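Local coordinates for protein endo-1,3-beta-glucanase, family GH16 (Zobellia galactanivorans, PDB 4CRQ) that probably hydrolyses internal beta-1,3-glucosidic bonds of laminarin, this chain being the family 16 catalytic module of a longer, modular enzyme, at residues 102-105 against 106-110; 189-192 against 193-196. The protein carries 1 engineered substitution. All coordinates share one frame; numbering follows the deposited sequence.

In the fold
Interactions 1 and 2 follow one another in series along the chain, neither nested nor crossed, within the beta-jelly-roll sandwich expected of family 16. Strand 94-102 ends in the turn and short helix of interaction 1, which begin the connection that returns as strand 115-117. Much later, after strand 175-181, the 3-10 turn of interaction 2 leads the loop into strand 196-204, the antiparallel neighbour of 94-102. The two local contacts therefore sit side by side, at the end of one strand and the start of its partner. Asn103 N probably bonds to Glu195 O (2.9 Å), and Asn104 ND2 to Glu191 OE1 (3.0 Å), tying both connections together beyond the sheet. The calcium site lies elsewhere.

Interaction 1 (102-105 against 106-110); sequences GNNI and TSVSW
Asn104, Ile105 and Thr106 wind from a type I beta turn, Gly102 to Ile105, straight into the short helix 105-108 that follows strand 94-102 of the jelly roll. Asn104 occupies the N-cap position, but its side chain makes no capping bond; the contact rests on its backbone carbonyl, which begins the ordinary bonding of the helix. Val108 N reaches Asn104 O at 2.8 Å, and Ser107 N comes to the same oxygen, also at 2.8 Å. One acceptor thus holds both an i+3 and an i+4 donor of the first helical turn. The side chain of Asn104 has CG between its backbone N and carbonyl carbon (chi1 67°), which turns the amide toward Val108. There the methyl CG2 of Val108 covers a face of the amide, 3.6 Å from Asn104 CG, while ND2 is engaged by Glu191 OE1. The side chain of Ile105 packs against Gln72 of a loop and Phe197 of strand 196-204; CG1 and CD1 run on toward the exit of the turn, where CD1 lies 4.3 Å from Trp110 CB. The indole of Trp110 continues outward, and its NE1 bonds to Glu115. Thr106 OG1 points back along the turn to 3.5 Å from Asn103 O. The helix ends as Ser109 adopts positive phi, with Ser109 N bonded to Ile105 O at 3.0 Å.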
ATOM      1  N   GLY A 102      -3.251   2.278 -11.055  1.00 22.40           N
ATOM      2  CA  GLY A 102      -4.240   2.697 -12.054  1.00 24.80           C
ATOM      3  C   GLY A 102      -5.082   1.516 -12.517  1.00 26.18           C
ATOM      4  O   GLY A 102      -4.549   0.408 -12.731  1.00 26.20           O
ATOM      5  N   ASN A 103      -6.394   1.741 -12.654  1.00 25.93           N
ATOM      6  CA  ASN A 103      -7.309   0.735 -13.250  1.00 26.97           C
ATOM      7  C   ASN A 103      -6.811   0.178 -14.569  1.00 29.45           C
ATOM      8  O   ASN A 103      -7.067  -0.989 -14.893  1.00 29.88           O
ATOM      9  CB  ASN A 103      -8.680   1.336 -13.533  1.00 29.65           C
ATOM     10  CG  ASN A 103      -9.549   1.454 -12.302  1.00 27.27           C
ATOM     11  OD1 ASN A 103      -9.179   1.029 -11.194  1.00 28.71           O
ATOM     12  ND2 ASN A 103     -10.718   2.035 -12.490  1.00 27.01           N
ATOM     13  N   ASN A 104      -6.103   1.012 -15.340  1.00 27.40           N
ATOM     14  CA  ASN A 104      -5.664   0.588 -16.686  1.00 29.62           C
ATOM     15  C   ASN A 104      -4.442  -0.358 -16.704  1.00 28.06           C
ATOM     16  O   ASN A 104      -3.905  -0.659 -17.785  1.00 34.15           O
ATOM     17  CB  ASN A 104      -5.464   1.806 -17.609  1.00 32.67           C
ATOM     18  CG  ASN A 104      -4.309   2.707 -17.183  1.00 29.49           C
ATOM     19  OD1 ASN A 104      -3.677   2.508 -16.128  1.00 33.27           O
ATOM     20  ND2 ASN A 104      -4.035   3.714 -17.998  1.00 31.62           N
ATOM     21  N   ILE A 105      -4.014  -0.820 -15.522  1.00 29.46           N
ATOM     22  CA  ILE A 105      -2.917  -1.799 -15.408  1.00 28.71           C
ATOM     23  C   ILE A 105      -3.192  -3.005 -16.327  1.00 29.57           C
ATOM     24  O   ILE A 105      -2.275  -3.578 -16.913  1.00 33.92           O
ATOM     25  CB  ILE A 105      -2.660  -2.228 -13.927  1.00 29.59           C
ATOM     26  CG1 ILE A 105      -1.326  -2.998 -13.811  1.00 29.94           C
ATOM     27  CG2 ILE A 105      -3.859  -2.970 -13.293  1.00 30.54           C
ATOM     28  CD1 ILE A 105      -0.808  -3.235 -12.408  1.00 31.30           C
ATOM     29  N   THR A 106      -4.473  -3.375 -16.440  1.00 32.65           N
ATOM     30  CA  THR A 106      -4.900  -4.506 -17.283  1.00 35.49           C
ATOM     31  C   THR A 106      -4.625  -4.290 -18.783  1.00 33.36           C
ATOM     32  O   THR A 106      -4.540  -5.272 -19.537  1.00 40.88           O
ATOM     33  CB  THR A 106      -6.384  -4.855 -17.052  1.00 36.62           C
ATOM     34  OG1 THR A 106      -7.175  -3.666 -17.201  1.00 39.39           O
ATOM     35  CG2 THR A 106      -6.592  -5.443 -15.644  1.00 38.02           C
ATOM     36  N   SER A 107      -4.479  -3.036 -19.216  1.00 36.09           N
ATOM     37  CA  SER A 107      -4.171  -2.782 -20.628  1.00 38.70           C
ATOM     38  C   SER A 107      -2.790  -2.179 -20.888  1.00 35.95           C
ATOM     39  O   SER A 107      -2.200  -2.514 -21.856  1.00 48.96           O
ATOM     40  CB  SER A 107      -5.276  -1.974 -21.326  1.00 43.84           C
ATOM     41  OG  SER A 107      -5.509  -0.749 -20.677  1.00 44.92           O
ATOM     42  N   VAL A 108      -2.307  -1.302 -19.995  1.00 37.84           N
ATOM     43  CA  VAL A 108      -0.995  -0.616 -20.215  1.00 39.65           C
ATOM     44  C   VAL A 108       0.160  -1.177 -19.369  1.00 39.17           C
ATOM     45  O   VAL A 108       1.324  -0.782 -19.559  1.00 39.58           O
ATOM     46  CB  VAL A 108      -1.084   0.936 -20.042  1.00 37.09           C
ATOM     47  CG1 VAL A 108      -2.152   1.528 -20.965  1.00 40.23           C
ATOM     48  CG2 VAL A 108      -1.329   1.326 -18.582  1.00 36.61           C
ATOM     49  N   SER A 109      -0.173  -2.084 -18.445  1.00 36.03           N
ATOM     50  CA  SER A 109       0.786  -2.753 -17.542  1.00 36.24           C
ATOM     51  C   SER A 109       1.424  -1.762 -16.530  1.00 37.03           C
ATOM     52  O   SER A 109       1.001  -0.594 -16.436  1.00 37.80           O
ATOM     53  CB  SER A 109       1.820  -3.565 -18.367  1.00 43.18           C
ATOM     54  OG  SER A 109       2.530  -4.477 -17.559  1.00 50.28           O
ATOM     55  N   TRP A 110       2.419  -2.228 -15.775  1.00 38.30           N
ATOM     56  CA  TRP A 110       3.134  -1.416 -14.790  1.00 35.59           C
ATOM     57  C   TRP A 110       4.508  -1.114 -15.341  1.00 35.66           C
ATOM     58  O   TRP A 110       5.097  -1.988 -15.982  1.00 37.98           O
ATOM     59  CB  TRP A 110       3.187  -2.137 -13.437  1.00 32.53           C
ATOM     60  CG  TRP A 110       3.863  -1.343 -12.335  1.00 30.26           C
ATOM     61  CD1 TRP A 110       3.257  -0.554 -11.347  1.00 33.66           C
ATOM     62  CD2 TRP A 110       5.314  -1.224 -12.084  1.00 30.21           C
ATOM     63  NE1 TRP A 110       4.204   0.020 -10.532  1.00 35.00           N
ATOM     64  CE2 TRP A 110       5.455  -0.336 -10.912  1.00 34.61           C
ATOM     65  CE3 TRP A 110       6.485  -1.745 -12.693  1.00 34.54           C
ATOM     66  CZ2 TRP A 110       6.702   0.000 -10.384  1.00 37.94           C
ATOM     67  CZ3 TRP A 110       7.737  -1.395 -12.149  1.00 39.37           C
ATOM     68  CH2 TRP A 110       7.842  -0.542 -11.024  1.00 40.14           C
TER

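Interaction 2 (189-192 against 193-196); sequences TGEF and QNEF
Phe192 slides its ring alongside that of Phe196, overlapping it barely: the planes are within 20° of parallel, but the centroids stand 5.6 Å apart. The touching atoms are at the near corners, Phe192 CD1 meeting Phe196 CZ at 3.5 Å. Both rings also pack on Ile116 of strand 115-117, and Trp163 meets Phe196 edge to face, so the pair belongs to a buried apolar layer. Phe196 in addition presents its edge to the backbone: CE1 lies 3.3 Å from Glu191 O, which sits near the ring plane. Glu191 and Phe192 belong to a short 3-10 turn in the loop that enters strand 196-204 of the family 16 jelly roll. One of its i+3 bonds runs from Gln193 N to Gly190 O (3.1 Å). The first torsion of Gln193 (chi1 -53°) sets CG 3.4 Å from Gly190 O, and a bend at chi2 (-71°) then places the amide among several partners: OE1 bonds to Tyr79, whereas NE2 serves Ala165 O and a water, 2.9 Å away, that donates weakly to Thr189 O. On the other flank Asn194 directs its amide back toward Glu191, whose carboxylate plane is turned steeply against it. Asn194 OD1 and Glu191 OE1 are both acceptors, so at 3.6 Å they only lie alongside each other; OE1 accepts Asn104 ND2.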
ATOM      1  N   THR A 189       3.506  12.570 -16.358  1.00 42.84           N
ATOM      2  CA  THR A 189       2.617  12.188 -15.228  1.00 42.83           C
ATOM      3  C   THR A 189       1.105  12.156 -15.560  1.00 44.13           C
ATOM      4  O   THR A 189       0.273  12.093 -14.631  1.00 40.26           O
ATOM      5  CB  THR A 189       2.808  13.108 -13.990  1.00 38.56           C
ATOM      6  OG1 THR A 189       2.562  14.469 -14.379  1.00 41.64           O
ATOM      7  CG2 THR A 189       4.212  12.946 -13.352  1.00 38.20           C
ATOM      8  N   GLY A 190       0.753  12.189 -16.859  1.00 42.35           N
ATOM      9  CA  GLY A 190      -0.654  12.141 -17.338  1.00 40.75           C
ATOM     10  C   GLY A 190      -1.471  10.970 -16.795  1.00 34.07           C
ATOM     11  O   GLY A 190      -2.691  11.071 -16.617  1.00 34.54           O
ATOM     12  N   GLU A 191      -0.787   9.864 -16.514  1.00 35.87           N
ATOM     13  CA  GLU A 191      -1.428   8.660 -15.962  1.00 33.21           C
ATOM     14  C   GLU A 191      -2.095   8.888 -14.598  1.00 32.26           C
ATOM     15  O   GLU A 191      -2.994   8.132 -14.213  1.00 30.78           O
ATOM     16  CB  GLU A 191      -0.432   7.490 -15.916  1.00 40.77           C
ATOM     17  CG  GLU A 191       0.060   7.112 -17.314  1.00 49.98           C
ATOM     18  CD  GLU A 191      -0.997   6.471 -18.205  1.00 57.90           C
ATOM     19  OE1 GLU A 191      -1.900   5.747 -17.699  1.00 55.13           O
ATOM     20  OE2 GLU A 191      -0.927   6.686 -19.434  1.00 65.03           O
ATOM     21  N   PHE A 192      -1.675   9.932 -13.876  1.00 28.14           N
ATOM     22  CA  PHE A 192      -2.312  10.252 -12.573  1.00 28.29           C
ATOM     23  C   PHE A 192      -3.627  11.045 -12.696  1.00 30.38           C
ATOM     24  O   PHE A 192      -4.175  11.501 -11.689  1.00 32.22           O
ATOM     25  CB  PHE A 192      -1.281  10.887 -11.613  1.00 28.24           C
ATOM     26  CG  PHE A 192      -0.143   9.959 -11.307  1.00 30.08           C
ATOM     27  CD1 PHE A 192      -0.289   8.938 -10.340  1.00 30.11           C
ATOM     28  CD2 PHE A 192       1.080  10.082 -11.997  1.00 31.30           C
ATOM     29  CE1 PHE A 192       0.773   8.065 -10.067  1.00 31.10           C
ATOM     30  CE2 PHE A 192       2.147   9.217 -11.729  1.00 29.09           C
ATOM     31  CZ  PHE A 192       1.990   8.205 -10.757  1.00 32.85           C
ATOM     32  N   GLN A 193      -4.129  11.184 -13.926  1.00 29.52           N
ATOM     33  CA  GLN A 193      -5.427  11.798 -14.191  1.00 31.33           C
ATOM     34  C   GLN A 193      -6.511  10.747 -14.465  1.00 32.01           C
ATOM     35  O   GLN A 193      -7.547  11.046 -15.045  1.00 38.51           O
ATOM     36  CB  GLN A 193      -5.345  12.767 -15.381  1.00 34.96           C
ATOM     37  CG  GLN A 193      -4.260  13.804 -15.266  1.00 40.33           C
ATOM     38  CD  GLN A 193      -4.545  14.844 -14.217  1.00 43.87           C
ATOM     39  OE1 GLN A 193      -5.692  15.149 -13.924  1.00 49.85           O
ATOM     40  NE2 GLN A 193      -3.497  15.404 -13.656  1.00 51.07           N
ATOM     41  N   ASN A 194      -6.268   9.521 -14.038  1.00 30.64           N
ATOM     42  CA  ASN A 194      -7.173   8.394 -14.259  1.00 30.18           C
ATOM     43  C   ASN A 194      -7.647   7.793 -12.931  1.00 27.84           C
ATOM     44  O   ASN A 194      -7.184   8.223 -11.857  1.00 28.45           O
ATOM     45  CB  ASN A 194      -6.467   7.338 -15.121  1.00 30.72           C
ATOM     46  CG  ASN A 194      -6.101   7.829 -16.531  1.00 36.92           C
ATOM     47  OD1 ASN A 194      -5.026   7.496 -17.061  1.00 42.94           O
ATOM     48  ND2 ASN A 194      -6.990   8.601 -17.151  1.00 36.41           N
ATOM     49  N   GLU A 195      -8.553   6.810 -12.996  1.00 25.87           N
ATOM     50  CA  GLU A 195      -9.042   6.135 -11.790  1.00 23.92           C
ATOM     51  C   GLU A 195      -8.030   5.102 -11.292  1.00 25.54           C
ATOM     52  O   GLU A 195      -7.414   4.383 -12.086  1.00 25.59           O
ATOM     53  CB  GLU A 195     -10.402   5.458 -11.998  1.00 25.63           C
ATOM     54  CG  GLU A 195     -11.519   6.455 -12.217  1.00 29.86           C
ATOM     55  CD  GLU A 195     -12.904   5.900 -11.969  1.00 43.55           C
ATOM     56  OE1 GLU A 195     -13.070   4.823 -11.379  1.00 40.79           O
ATOM     57  OE2 GLU A 195     -13.866   6.566 -12.362  1.00 51.85           O
ATOM     58  N   PHE A 196      -7.875   5.042  -9.971  1.00 22.39           N
ATOM     59  CA  PHE A 196      -6.962   4.112  -9.295  1.00 21.04           C
ATOM     60  C   PHE A 196      -7.715   3.288  -8.252  1.00 20.96           C
ATOM     61  O   PHE A 196      -8.633   3.810  -7.613  1.00 21.56           O
ATOM     62  CB  PHE A 196      -5.818   4.868  -8.555  1.00 21.09           C
ATOM     63  CG  PHE A 196      -4.683   5.393  -9.441  1.00 23.00           C
ATOM     64  CD1 PHE A 196      -4.906   6.230 -10.552  1.00 24.63           C
ATOM     65  CD2 PHE A 196      -3.358   5.063  -9.113  1.00 24.11           C
ATOM     66  CE1 PHE A 196      -3.829   6.679 -11.319  1.00 22.95           C
ATOM     67  CE2 PHE A 196      -2.282   5.511  -9.865  1.00 25.50           C
ATOM     68  CZ  PHE A 196      -2.512   6.324 -10.977  1.00 24.37           C
TER
HETATM   69  O   HOH W   1      -0.988  14.483 -14.756  1.00 47.80           O